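Hypothetical protein TM0486 (Thermotoga maritima, PDB 1VK8) binds thiamin and is involved in the response of the cell to oxidative conditions. Local coordinates at residues C[20-25]-C[32-37]; C[45-50]-C[56-61]; C[64-69]-C[87-92]. One frame throughout, in Å; residues are numbered along the deposited sequence.

Contact 1 (C[20-25]-C[32-37]); sequences IKVVPA and HEVIDR
Val22 and Pro24 of strand 16-24 meet Val34 and Ile35 of helix 31-43 in an apolar strand-to-helix contact. It lies in the first beta-alpha unit of a ferredoxin-like fold, where helix 31-43 covers one side of the antiparallel sheet. The local axes run roughly antiparallel, at 151°, and approach to 8.5 Å. No hydrogen bond crosses the gap. Pro24 and Val34 lie alongside each other, pointing opposite ways. Pro24 CG lies 3.8 Å from Val34 CB, and both methyls of Val34 lie against the proline ring, with Val34 CG1 3.9 Å from Pro24 CB. An alanine in place of Val34 lacks both methyls, and the ring of Pro24 would probably lose most of its cover from the helix here. Val22 touches Val34 more lightly, CG1 to CG1 at 4.3 Å. Val22 also packs on Ala38 of the same helix and on Leu76 of helix 62-76, which places it between the sheet and both helices. Tyr105 of a second subunit packs on Ile35. An unidentified molecule is bound close by and accepts a hydrogen bond from Val22 N. Ile35 does not start out toward the strand. Its chain bends at the second torsion (chi2 -53°), which carries the terminal methyl across. Ile35 CD1 lies 4.0 Å from Pro24 CD and is pressed to 3.0 Å from Val22 O, a tight contact, not a hydrogen bond.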
ATOM      1  N   ILE C  20       5.820  -7.092   3.827  1.00  7.86           N
ATOM      2  CA  ILE C  20       6.813  -6.636   2.886  1.00  7.72           C
ATOM      3  C   ILE C  20       6.383  -7.124   1.510  1.00  8.89           C
ATOM      4  O   ILE C  20       6.080  -8.314   1.322  1.00  6.28           O
ATOM      5  CB  ILE C  20       8.184  -7.234   3.242  1.00  7.78           C
ATOM      6  CG1 ILE C  20       8.618  -6.802   4.631  1.00  8.24           C
ATOM      7  CG2 ILE C  20       9.245  -6.862   2.203  1.00  9.57           C
ATOM      8  CD1 ILE C  20       9.802  -7.555   5.142  1.00  9.82           C
ATOM      9  N   LYS C  21       6.381  -6.207   0.546  1.00  8.25           N
ATOM     10  CA  LYS C  21       6.074  -6.524  -0.843  1.00  5.80           C
ATOM     11  C   LYS C  21       7.177  -5.977  -1.722  1.00  4.85           C
ATOM     12  O   LYS C  21       7.560  -4.817  -1.609  1.00  7.36           O
ATOM     13  CB  LYS C  21       4.733  -5.927  -1.269  1.00  7.76           C
ATOM     14  CG  LYS C  21       4.288  -6.267  -2.662  1.00  7.40           C
ATOM     15  CD  LYS C  21       3.028  -5.530  -3.068  1.00  8.29           C
ATOM     16  CE  LYS C  21       2.416  -6.097  -4.326  1.00  8.56           C
ATOM     17  NZ  LYS C  21       1.529  -7.281  -4.029  1.00 12.46           N
ATOM     18  N   VAL C  22       7.700  -6.836  -2.593  1.00  6.83           N
ATOM     19  CA  VAL C  22       8.693  -6.430  -3.579  1.00  5.22           C
ATOM     20  C   VAL C  22       8.056  -6.557  -4.943  1.00  5.73           C
ATOM     21  O   VAL C  22       7.499  -7.593  -5.283  1.00  5.60           O
ATOM     22  CB  VAL C  22       9.978  -7.255  -3.490  1.00  7.01           C
ATOM     23  CG1 VAL C  22      10.988  -6.772  -4.517  1.00  9.45           C
ATOM     24  CG2 VAL C  22      10.573  -7.204  -2.058  1.00 14.33           C
ATOM     25  N   VAL C  23       8.106  -5.477  -5.714  1.00  6.03           N
ATOM     26  CA  VAL C  23       7.618  -5.474  -7.090  1.00  7.77           C
ATOM     27  C   VAL C  23       8.746  -5.000  -8.013  1.00  7.15           C
ATOM     28  O   VAL C  23       8.953  -3.799  -8.180  1.00  8.66           O
ATOM     29  CB  VAL C  23       6.372  -4.579  -7.282  1.00  6.41           C
ATOM     30  CG1 VAL C  23       5.756  -4.861  -8.676  1.00 11.37           C
ATOM     31  CG2 VAL C  23       5.363  -4.784  -6.143  1.00 12.05           C
ATOM     32  N   PRO C  24       9.474  -5.932  -8.617  1.00  7.11           N
ATOM     33  CA  PRO C  24      10.606  -5.586  -9.480  1.00  8.08           C
ATOM     34  C   PRO C  24      10.216  -5.112 -10.864  1.00  7.81           C
ATOM     35  O   PRO C  24       9.255  -5.595 -11.436  1.00  7.27           O
ATOM     36  CB  PRO C  24      11.380  -6.909  -9.587  1.00  8.86           C
ATOM     37  CG  PRO C  24      10.392  -7.933  -9.362  1.00  7.65           C
ATOM     38  CD  PRO C  24       9.307  -7.390  -8.522  1.00  9.44           C
ATOM     39  N   ALA C  25      10.988  -4.183 -11.402  1.00  8.21           N
ATOM     40  CA  ALA C  25      10.754  -3.674 -12.754  1.00 10.08           C
ATOM     41  C   ALA C  25      11.533  -4.568 -13.682  1.00 11.44           C
ATOM     42  O   ALA C  25      12.602  -4.221 -14.139  1.00 12.49           O
ATOM     43  CB  ALA C  25      11.187  -2.195 -12.894  1.00 11.25           C
ATOM     44  N   HIS C  32       9.459 -13.880 -10.718  1.00 33.21           N
ATOM     45  CA  HIS C  32       9.442 -14.885  -9.645  1.00 35.01           C
ATOM     46  C   HIS C  32      10.815 -15.178  -9.041  1.00 34.17           C
ATOM     47  O   HIS C  32      10.894 -15.622  -7.910  1.00 35.94           O
ATOM     48  CB  HIS C  32       8.794 -16.206 -10.133  1.00 38.31           C
ATOM     49  CG  HIS C  32       7.653 -16.689  -9.277  1.00 46.32           C
ATOM     50  ND1 HIS C  32       7.545 -16.394  -7.931  1.00 58.60           N
ATOM     51  CD2 HIS C  32       6.577 -17.457  -9.580  1.00 53.70           C
ATOM     52  CE1 HIS C  32       6.450 -16.956  -7.445  1.00 62.05           C
ATOM     53  NE2 HIS C  32       5.845 -17.609  -8.425  1.00 58.71           N
ATOM     54  N   GLU C  33      11.891 -14.936  -9.770  1.00 32.32           N
ATOM     55  CA  GLU C  33      13.215 -15.174  -9.216  1.00 32.02           C
ATOM     56  C   GLU C  33      13.581 -14.120  -8.194  1.00 29.13           C
ATOM     57  O   GLU C  33      14.106 -14.456  -7.136  1.00 29.77           O
ATOM     58  CB  GLU C  33      14.280 -15.194 -10.298  1.00 32.76           C
ATOM     59  CG  GLU C  33      15.642 -15.683  -9.808  1.00 40.44           C
ATOM     60  CD  GLU C  33      16.798 -15.102 -10.610  1.00 49.04           C
ATOM     61  OE1 GLU C  33      16.674 -15.022 -11.859  1.00 53.06           O
ATOM     62  OE2 GLU C  33      17.825 -14.722  -9.993  1.00 49.14           O
ATOM     63  N   VAL C  34      13.338 -12.853  -8.526  1.00 23.14           N
ATOM     64  CA  VAL C  34      13.521 -11.756  -7.579  1.00 19.10           C
ATOM     65  C   VAL C  34      12.708 -11.991  -6.295  1.00 16.43           C
ATOM     66  O   VAL C  34      13.219 -11.823  -5.197  1.00 15.30           O
ATOM     67  CB  VAL C  34      13.069 -10.418  -8.175  1.00 19.75           C
ATOM     68  CG1 VAL C  34      13.278  -9.295  -7.174  1.00 17.29           C
ATOM     69  CG2 VAL C  34      13.774 -10.136  -9.513  1.00 22.96           C
ATOM     70  N   ILE C  35      11.440 -12.367  -6.446  1.00 15.34           N
ATOM     71  CA  ILE C  35      10.558 -12.581  -5.303  1.00 14.13           C
ATOM     72  C   ILE C  35      11.006 -13.745  -4.463  1.00 13.57           C
ATOM     73  O   ILE C  35      10.944 -13.681  -3.240  1.00 14.31           O
ATOM     74  CB  ILE C  35       9.096 -12.761  -5.760  1.00 17.86           C
ATOM     75  CG1 ILE C  35       8.600 -11.519  -6.508  1.00 20.52           C
ATOM     76  CG2 ILE C  35       8.188 -13.032  -4.553  1.00 18.28           C
ATOM     77  CD1 ILE C  35       8.774 -10.268  -5.773  1.00 30.22           C
ATOM     78  N   ASP C  36      11.470 -14.805  -5.118  1.00 15.07           N
ATOM     79  CA  ASP C  36      12.019 -15.966  -4.440  1.00 13.99           C
ATOM     80  C   ASP C  36      13.210 -15.608  -3.557  1.00 13.93           C
ATOM     81  O   ASP C  36      13.359 -16.149  -2.469  1.00 13.88           O
ATOM     82  CB  ASP C  36      12.510 -17.017  -5.467  1.00 18.83           C
ATOM     83  CG  ASP C  36      11.382 -17.759  -6.173  1.00 21.09           C
ATOM     84  OD1 ASP C  36      10.192 -17.472  -5.927  1.00 31.76           O
ATOM     85  OD2 ASP C  36      11.618 -18.655  -7.004  1.00 31.43           O
ATOM     86  N   ARG C  37      14.096 -14.754  -4.063  1.00 13.88           N
ATOM     87  CA  ARG C  37      15.304 -14.354  -3.331  1.00 12.31           C
ATOM     88  C   ARG C  37      14.912 -13.507  -2.135  1.00  8.76           C
ATOM     89  O   ARG C  37      15.490 -13.636  -1.076  1.00  8.29           O
ATOM     90  CB  ARG C  37      16.259 -13.545  -4.219  1.00 12.87           C
ATOM     91  CG  ARG C  37      16.837 -14.297  -5.427  1.00 18.21           C
ATOM     92  CD  ARG C  37      17.539 -15.605  -5.119  1.00 30.07           C
ATOM     93  NE  ARG C  37      17.025 -16.668  -5.997  1.00 42.89           N
ATOM     94  CZ  ARG C  37      16.255 -17.701  -5.628  1.00 47.73           C
ATOM     95  NH1 ARG C  37      15.879 -17.892  -4.359  1.00 45.48           N
ATOM     96  NH2 ARG C  37      15.863 -18.568  -6.556  1.00 53.22           N
TER

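Contact 2 (C[45-50]-C[56-61]); sequences WGMKYE and TTVEGE
Val58 packs against Trp45, Met47 and Tyr49 on the inner face of the beta hairpin formed by strands 48-51 and 56-60. This is the tight side. Val58 CG1 lies 4.0 Å from Tyr49 CB. The side chains of Trp45 and Val58 cross at about a right angle. Ile42 and Ile65 from the two long helices also touch Val58. Tyr49 and Val58 form an antiparallel non-hydrogen-bonded pair. Next to it, Glu50 and Thr57 form a hydrogen-bonded pair: Glu50 N to Thr57 O is 2.9 Å, with the return bond from Thr57 N to Glu50 O. Gly60 lets Met47, a selenomethionine, come close, since a CB there would clash with SE.

The looser, wetter part is at Lys48, which is exposed, while Thr57 and Glu59 on the same face are buried. Toward the hairpin's open end the strands part: Glu59 N still bonds Lys48 O, but a water stands between Lys48 N and Glu59 O. The extended Lys48 chain passes the Glu59 carboxylate, but its NZ stays too far from OE1 for a salt bridge. A second water joins them, 2.8 Å from Lys48 NZ. The two charges are thus probably partly screened, and Glu59 OE1 has a direct partner in Ile98 N.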
ATOM      1  N   TRP C  45      16.145 -14.428   8.593  1.00  8.36           N
ATOM      2  CA  TRP C  45      16.187 -13.480   9.698  1.00 10.12           C
ATOM      3  C   TRP C  45      15.898 -14.124  11.026  1.00  8.53           C
ATOM      4  O   TRP C  45      16.122 -13.483  12.043  1.00 13.80           O
ATOM      5  CB  TRP C  45      15.191 -12.326   9.508  1.00  9.80           C
ATOM      6  CG  TRP C  45      15.441 -11.461   8.285  1.00  9.11           C
ATOM      7  CD1 TRP C  45      16.523 -11.479   7.466  1.00 13.62           C
ATOM      8  CD2 TRP C  45      14.566 -10.450   7.783  1.00 13.12           C
ATOM      9  NE1 TRP C  45      16.363 -10.552   6.466  1.00 17.37           N
ATOM     10  CE2 TRP C  45      15.163  -9.913   6.633  1.00 16.45           C
ATOM     11  CE3 TRP C  45      13.317  -9.946   8.193  1.00 18.79           C
ATOM     12  CZ2 TRP C  45      14.563  -8.895   5.892  1.00 13.82           C
ATOM     13  CZ3 TRP C  45      12.721  -8.938   7.455  1.00 15.83           C
ATOM     14  CH2 TRP C  45      13.353  -8.425   6.323  1.00 15.66           C
ATOM     15  N   GLY C  46      15.301 -15.325  11.028  1.00  7.16           N
ATOM     16  CA  GLY C  46      15.015 -16.029  12.263  1.00  6.93           C
ATOM     17  C   GLY C  46      13.701 -15.646  12.924  1.00  6.44           C
ATOM     18  O   GLY C  46      13.339 -16.180  13.983  1.00  4.78           O
HETATM   19  N   MSE C  47      12.995 -14.702  12.323  1.00  5.75           N
HETATM   20  CA  MSE C  47      11.684 -14.256  12.814  1.00  7.75           C
HETATM   21  C   MSE C  47      10.569 -15.045  12.250  1.00  6.68           C
HETATM   22  O   MSE C  47      10.673 -15.591  11.157  1.00  7.34           O
HETATM   23  CB  MSE C  47      11.435 -12.803  12.452  1.00  9.81           C
HETATM   24  CG  MSE C  47      12.450 -11.933  13.035  1.00 12.48           C
HETATM   25 SE   MSE C  47      12.143 -10.071  12.311  1.00 24.81          SE
HETATM   26  CE  MSE C  47      13.517  -9.358  13.324  1.00 20.92           C
ATOM     27  N   LYS C  48       9.507 -15.150  13.041  1.00  5.05           N
ATOM     28  CA  LYS C  48       8.270 -15.739  12.585  1.00  7.89           C
ATOM     29  C   LYS C  48       7.824 -14.961  11.345  1.00  7.25           C
ATOM     30  O   LYS C  48       7.816 -13.728  11.331  1.00  7.18           O
ATOM     31  CB  LYS C  48       7.186 -15.720  13.683  1.00  6.87           C
ATOM     32  CG  LYS C  48       5.818 -16.265  13.236  1.00  8.16           C
ATOM     33  CD  LYS C  48       4.785 -16.221  14.347  1.00  6.96           C
ATOM     34  CE  LYS C  48       3.458 -16.881  13.890  1.00  8.13           C
ATOM     35  NZ  LYS C  48       2.528 -17.063  15.016  1.00 14.23           N
ATOM     36  N   TYR C  49       7.433 -15.702  10.318  1.00  5.32           N
ATOM     37  CA  TYR C  49       6.990 -15.077   9.081  1.00  6.55           C
ATOM     38  C   TYR C  49       5.926 -15.938   8.414  1.00  7.48           C
ATOM     39  O   TYR C  49       5.826 -17.118   8.655  1.00  4.30           O
ATOM     40  CB  TYR C  49       8.197 -14.820   8.162  1.00  7.66           C
ATOM     41  CG  TYR C  49       8.745 -16.069   7.549  1.00 10.61           C
ATOM     42  CD1 TYR C  49       9.734 -16.826   8.203  1.00  7.25           C
ATOM     43  CD2 TYR C  49       8.315 -16.502   6.313  1.00 15.69           C
ATOM     44  CE1 TYR C  49      10.229 -17.987   7.662  1.00  7.86           C
ATOM     45  CE2 TYR C  49       8.827 -17.664   5.750  1.00 15.15           C
ATOM     46  CZ  TYR C  49       9.781 -18.405   6.432  1.00 18.79           C
ATOM     47  OH  TYR C  49      10.274 -19.558   5.884  1.00 10.63           O
ATOM     48  N   GLU C  50       5.126 -15.312   7.572  1.00  9.28           N
ATOM     49  CA  GLU C  50       4.090 -15.991   6.793  1.00 10.14           C
ATOM     50  C   GLU C  50       4.118 -15.396   5.391  1.00  9.15           C
ATOM     51  O   GLU C  50       4.016 -14.176   5.233  1.00  6.28           O
ATOM     52  CB  GLU C  50       2.759 -15.684   7.435  1.00 10.72           C
ATOM     53  CG  GLU C  50       1.584 -16.386   6.847  1.00 19.58           C
ATOM     54  CD  GLU C  50       0.340 -16.035   7.637  1.00 21.63           C
ATOM     55  OE1 GLU C  50       0.350 -16.224   8.861  1.00 23.42           O
ATOM     56  OE2 GLU C  50      -0.615 -15.530   7.048  1.00 18.55           O
ATOM     57  N   THR C  56       4.796 -10.746   2.287  1.00  6.87           N
ATOM     58  CA  THR C  56       5.299 -11.618   3.344  1.00  4.88           C
ATOM     59  C   THR C  56       5.340 -10.823   4.615  1.00  8.14           C
ATOM     60  O   THR C  56       5.928  -9.741   4.635  1.00  9.12           O
ATOM     61  CB  THR C  56       6.697 -12.072   2.995  1.00  7.97           C
ATOM     62  OG1 THR C  56       6.659 -12.886   1.824  1.00  6.42           O
ATOM     63  CG2 THR C  56       7.328 -12.950   4.097  1.00  8.41           C
ATOM     64  N   THR C  57       4.698 -11.347   5.655  1.00  6.02           N
ATOM     65  CA  THR C  57       4.589 -10.687   6.950  1.00  5.47           C
ATOM     66  C   THR C  57       5.555 -11.274   7.942  1.00  6.20           C
ATOM     67  O   THR C  57       5.565 -12.477   8.142  1.00  8.78           O
ATOM     68  CB  THR C  57       3.174 -10.835   7.464  1.00  5.40           C
ATOM     69  OG1 THR C  57       2.271 -10.228   6.533  1.00  8.73           O
ATOM     70  CG2 THR C  57       2.981 -10.064   8.778  1.00  8.24           C
ATOM     71  N   VAL C  58       6.388 -10.439   8.533  1.00  8.19           N
ATOM     72  CA  VAL C  58       7.268 -10.853   9.643  1.00  8.67           C
ATOM     73  C   VAL C  58       6.757 -10.264  10.956  1.00  7.79           C
ATOM     74  O   VAL C  58       6.094  -9.230  10.964  1.00  8.60           O
ATOM     75  CB  VAL C  58       8.744 -10.457   9.407  1.00 10.87           C
ATOM     76  CG1 VAL C  58       9.206 -10.998   8.047  1.00 11.68           C
ATOM     77  CG2 VAL C  58       8.930  -8.954   9.493  1.00 22.40           C
ATOM     78  N   GLU C  59       7.042 -10.949  12.049  1.00  5.81           N
ATOM     79  CA  GLU C  59       6.745 -10.477  13.380  1.00  6.36           C
ATOM     80  C   GLU C  59       8.063 -10.375  14.122  1.00  6.53           C
ATOM     81  O   GLU C  59       8.834 -11.324  14.157  1.00  9.16           O
ATOM     82  CB  GLU C  59       5.851 -11.497  14.043  1.00  9.79           C
ATOM     83  CG  GLU C  59       5.541 -11.279  15.493  1.00 12.26           C
ATOM     84  CD  GLU C  59       4.756 -12.439  16.044  1.00 13.88           C
ATOM     85  OE1 GLU C  59       3.680 -12.704  15.493  1.00 11.77           O
ATOM     86  OE2 GLU C  59       5.210 -13.087  17.002  1.00  7.47           O
ATOM     87  N   GLY C  60       8.355  -9.209  14.676  1.00 10.08           N
ATOM     88  CA  GLY C  60       9.569  -9.048  15.443  1.00  9.08           C
ATOM     89  C   GLY C  60       9.721  -7.658  15.980  1.00  9.16           C
ATOM     90  O   GLY C  60       8.798  -6.866  15.944  1.00  7.94           O
ATOM     91  N   GLU C  61      10.914  -7.363  16.484  1.00  7.92           N
ATOM     92  CA  GLU C  61      11.189  -6.069  17.066  1.00  8.00           C
ATOM     93  C   GLU C  61      11.389  -5.063  15.938  1.00  8.76           C
ATOM     94  O   GLU C  61      12.071  -5.339  14.960  1.00  9.00           O
ATOM     95  CB  GLU C  61      12.400  -6.151  18.018  1.00 10.14           C
ATOM     96  CG  GLU C  61      12.622  -4.883  18.822  1.00 15.87           C
ATOM     97  CD  GLU C  61      13.476  -3.851  18.102  1.00 19.82           C
ATOM     98  OE1 GLU C  61      14.525  -4.251  17.527  1.00 16.72           O
ATOM     99  OE2 GLU C  61      13.116  -2.626  18.139  1.00 15.50           O
TER
HETATM  100  O   HOH W   1       9.576 -13.431  15.550  1.00  9.91           O
HETATM  101  O   HOH W   2       2.033 -14.658  16.349  1.00 12.05           O

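Contact 3 (C[64-69]-C[87-92]); sequences EIMDRV and LDIDYK
Leu87 of strand 82-92 packs against Met66 and Val69 of helix 62-76, in the last alpha-beta unit of the ferredoxin-like fold. Helix and strand run antiparallel, at 174° between their local axes. The axes come no closer than 12.0 Å, so the contact is made by the ends of side chains, and no hydrogen bond crosses it.

Leu87 has the most surface buried here. Its CD1 is the busier methyl. It touches both methyls of Val69 as well as Met66, with Leu87 CD1 to Val69 CG1 at 4.1 Å. Leu87 CD2 meets Val69 CG2, also at 4.1 Å. Val69 and Leu87 therefore approach tip to tip, methyls against methyls.

Met66 is a selenomethionine and lies differently. It passes alongside Leu87, heading the other way, with Met66 SE 4.0 Å from Leu87 CD1. The chain does not leave the helix straight toward the strand. It is bent at chi2 (-54°) and again at chi3 (105°), and this turns the terminal methyl to the sheet.

All four touching residues are buried. The strand is not the end of the sheet in the assembly: residues of 87-92 pair antiparallel with a strand of a fourth subunit. Lys70 of that subunit packs on Met66.

The bent selenomethionine also reaches Ile89, two residues along the strand and on the same side as Leu87. There it meets Ile89 tip to tip, with Met66 CE 4.0 Å from Ile89 CD1.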
ATOM      1  N   GLU C  64      15.002  -3.729  14.651  1.00  8.18           N
ATOM      2  CA  GLU C  64      15.693  -4.839  14.021  1.00  8.53           C
ATOM      3  C   GLU C  64      15.149  -5.120  12.624  1.00  6.77           C
ATOM      4  O   GLU C  64      15.918  -5.308  11.693  1.00  9.11           O
ATOM      5  CB  GLU C  64      15.558  -6.093  14.869  1.00 10.00           C
ATOM      6  CG  GLU C  64      16.469  -7.222  14.397  1.00 20.52           C
ATOM      7  CD  GLU C  64      16.368  -8.484  15.245  1.00 28.26           C
ATOM      8  OE1 GLU C  64      15.846  -8.440  16.394  1.00 28.84           O
ATOM      9  OE2 GLU C  64      16.823  -9.529  14.737  1.00 31.42           O
ATOM     10  N   ILE C  65      13.831  -5.141  12.466  1.00  8.77           N
ATOM     11  CA  ILE C  65      13.212  -5.350  11.142  1.00  6.25           C
ATOM     12  C   ILE C  65      13.638  -4.219  10.181  1.00  8.57           C
ATOM     13  O   ILE C  65      14.013  -4.474   9.038  1.00  7.46           O
ATOM     14  CB  ILE C  65      11.658  -5.477  11.237  1.00  6.19           C
ATOM     15  CG1 ILE C  65      11.218  -6.738  11.961  1.00  9.87           C
ATOM     16  CG2 ILE C  65      11.027  -5.506   9.834  1.00  6.78           C
ATOM     17  CD1 ILE C  65       9.734  -6.632  12.487  1.00 10.21           C
HETATM   18  N   MSE C  66      13.626  -2.975  10.649  1.00  8.84           N
HETATM   19  CA  MSE C  66      14.036  -1.846   9.788  1.00 11.07           C
HETATM   20  C   MSE C  66      15.478  -2.041   9.306  1.00 11.69           C
HETATM   21  O   MSE C  66      15.776  -1.847   8.148  1.00 10.60           O
HETATM   22  CB  MSE C  66      13.868  -0.506  10.506  1.00 10.40           C
HETATM   23  CG  MSE C  66      12.450  -0.143  10.827  1.00 11.39           C
HETATM   24 SE   MSE C  66      11.252  -0.207   9.212  1.00 20.92          SE
HETATM   25  CE  MSE C  66      10.300  -1.857   9.569  1.00 22.92           C
ATOM     26  N   ASP C  67      16.367  -2.495  10.194  1.00  9.79           N
ATOM     27  CA  ASP C  67      17.739  -2.797   9.813  1.00  8.64           C
ATOM     28  C   ASP C  67      17.838  -3.956   8.832  1.00  8.76           C
ATOM     29  O   ASP C  67      18.681  -3.947   7.936  1.00  8.44           O
ATOM     30  CB  ASP C  67      18.580  -3.118  11.060  1.00  9.78           C
ATOM     31  CG  ASP C  67      18.894  -1.880  11.911  1.00 13.24           C
ATOM     32  OD1 ASP C  67      18.783  -0.729  11.427  1.00 13.99           O
ATOM     33  OD2 ASP C  67      19.249  -1.986  13.102  1.00 11.26           O
ATOM     34  N   ARG C  68      16.999  -4.973   9.004  1.00  8.05           N
ATOM     35  CA  ARG C  68      16.955  -6.075   8.055  1.00  9.34           C
ATOM     36  C   ARG C  68      16.446  -5.632   6.698  1.00  9.69           C
ATOM     37  O   ARG C  68      16.899  -6.127   5.666  1.00  7.34           O
ATOM     38  CB  ARG C  68      16.092  -7.231   8.584  1.00  9.87           C
ATOM     39  CG  ARG C  68      16.662  -7.898   9.803  1.00 14.10           C
ATOM     40  CD  ARG C  68      17.984  -8.503   9.583  1.00 20.81           C
ATOM     41  NE  ARG C  68      18.183  -9.630  10.485  1.00 20.48           N
ATOM     42  CZ  ARG C  68      19.158 -10.507  10.347  1.00 24.44           C
ATOM     43  NH1 ARG C  68      20.050 -10.376   9.376  1.00 34.14           N
ATOM     44  NH2 ARG C  68      19.272 -11.507  11.196  1.00 33.17           N
ATOM     45  N   VAL C  69      15.517  -4.688   6.699  1.00  9.10           N
ATOM     46  CA  VAL C  69      14.995  -4.150   5.453  1.00  9.19           C
ATOM     47  C   VAL C  69      16.109  -3.413   4.704  1.00  8.64           C
ATOM     48  O   VAL C  69      16.190  -3.524   3.500  1.00  7.14           O
ATOM     49  CB  VAL C  69      13.742  -3.272   5.693  1.00  9.19           C
ATOM     50  CG1 VAL C  69      13.388  -2.490   4.457  1.00 10.69           C
ATOM     51  CG2 VAL C  69      12.578  -4.142   6.153  1.00  9.74           C
ATOM     52  N   LEU C  87       6.447  -1.541   2.670  1.00  7.59           N
ATOM     53  CA  LEU C  87       6.292  -2.030   4.038  1.00  7.08           C
ATOM     54  C   LEU C  87       4.972  -1.523   4.614  1.00  9.73           C
ATOM     55  O   LEU C  87       4.646  -0.327   4.516  1.00  8.03           O
ATOM     56  CB  LEU C  87       7.405  -1.504   4.923  1.00  7.42           C
ATOM     57  CG  LEU C  87       8.865  -1.686   4.518  1.00 13.46           C
ATOM     58  CD1 LEU C  87       9.725  -1.266   5.701  1.00 16.75           C
ATOM     59  CD2 LEU C  87       9.185  -3.078   4.105  1.00 12.46           C
ATOM     60  N   ASP C  88       4.224  -2.427   5.242  1.00  6.03           N
ATOM     61  CA  ASP C  88       2.979  -2.087   5.927  1.00  7.69           C
ATOM     62  C   ASP C  88       3.165  -2.542   7.373  1.00  8.29           C
ATOM     63  O   ASP C  88       3.111  -3.736   7.703  1.00  6.54           O
ATOM     64  CB  ASP C  88       1.816  -2.768   5.176  1.00 10.85           C
ATOM     65  CG  ASP C  88       0.490  -2.728   5.914  1.00 13.91           C
ATOM     66  OD1 ASP C  88       0.286  -1.777   6.662  1.00 15.70           O
ATOM     67  OD2 ASP C  88      -0.432  -3.584   5.748  1.00 18.41           O
ATOM     68  N   ILE C  89       3.422  -1.571   8.243  1.00  6.17           N
ATOM     69  CA  ILE C  89       3.791  -1.832   9.641  1.00  7.12           C
ATOM     70  C   ILE C  89       2.577  -1.620  10.533  1.00  7.10           C
ATOM     71  O   ILE C  89       1.962  -0.576  10.471  1.00  8.16           O
ATOM     72  CB  ILE C  89       4.915  -0.878  10.086  1.00  8.38           C
ATOM     73  CG1 ILE C  89       6.147  -1.020   9.181  1.00  6.13           C
ATOM     74  CG2 ILE C  89       5.271  -1.103  11.581  1.00 12.02           C
ATOM     75  CD1 ILE C  89       6.893   0.234   9.055  1.00  9.34           C
ATOM     76  N   ASP C  90       2.227  -2.613  11.353  1.00  5.79           N
ATOM     77  CA  ASP C  90       1.193  -2.444  12.354  1.00  5.76           C
ATOM     78  C   ASP C  90       1.933  -2.188  13.667  1.00  5.74           C
ATOM     79  O   ASP C  90       2.607  -3.059  14.201  1.00  7.20           O
ATOM     80  CB  ASP C  90       0.328  -3.708  12.466  1.00  7.57           C
ATOM     81  CG  ASP C  90      -0.899  -3.500  13.349  1.00 12.76           C
ATOM     82  OD1 ASP C  90      -1.104  -2.387  13.866  1.00 14.24           O
ATOM     83  OD2 ASP C  90      -1.698  -4.415  13.584  1.00 16.23           O
ATOM     84  N   TYR C  91       1.857  -0.960  14.138  1.00  7.08           N
ATOM     85  CA  TYR C  91       2.630  -0.533  15.280  1.00  7.39           C
ATOM     86  C   TYR C  91       1.692  -0.384  16.456  1.00  5.75           C
ATOM     87  O   TYR C  91       0.754   0.347  16.393  1.00  6.61           O
ATOM     88  CB  TYR C  91       3.300   0.801  14.981  1.00  9.71           C
ATOM     89  CG  TYR C  91       4.344   1.190  15.998  1.00  7.60           C
ATOM     90  CD1 TYR C  91       3.975   1.763  17.203  1.00 12.21           C
ATOM     91  CD2 TYR C  91       5.706   0.985  15.743  1.00  9.49           C
ATOM     92  CE1 TYR C  91       4.927   2.111  18.148  1.00 16.12           C
ATOM     93  CE2 TYR C  91       6.660   1.317  16.691  1.00  8.65           C
ATOM     94  CZ  TYR C  91       6.267   1.890  17.878  1.00 13.11           C
ATOM     95  OH  TYR C  91       7.200   2.264  18.818  1.00 23.29           O
ATOM     96  N   LYS C  92       1.948  -1.088  17.528  1.00  6.17           N
ATOM     97  CA  LYS C  92       1.085  -1.011  18.701  1.00  5.46           C
ATOM     98  C   LYS C  92       1.954  -0.919  19.948  1.00  9.14           C
ATOM     99  O   LYS C  92       2.827  -1.737  20.168  1.00  7.65           O
ATOM    100  CB  LYS C  92       0.171  -2.242  18.790  1.00  6.09           C
ATOM    101  CG  LYS C  92      -0.856  -2.137  19.917  1.00  8.65           C
ATOM    102  CD  LYS C  92      -1.699  -3.374  20.068  1.00 14.84           C
ATOM    103  CE  LYS C  92      -2.581  -3.288  21.321  1.00 18.71           C
ATOM    104  NZ  LYS C  92      -3.506  -4.423  21.363  1.00 13.83           N
TER

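All three contacts reach one antiparallel sheet, in which strand 16-24 lies between strands 56-60 and 82-92. Contacts 2 and 3 are the nearer pair, with centres about 10 Å apart. Met47 SE of contact 2 lies 3.5 Å from Ile65 CG1 of segment 64-69. Contact 1 is about 17 Å from contact 2 and 18 Å from contact 3, centre to centre. Ile20 bridges these distances: Ile20 CD1 is 3.8 Å from Trp45 CH2, and Ile20 CG1 is 3.8 Å from Leu87 CD2. Unidentified bound material, probably from the crystallisation liquor, hydrogen-bonds Val22 N and Thr56 OG1, so contacts 1 and 2 may flank a pocket, though its relation to thiamin binding is not established here.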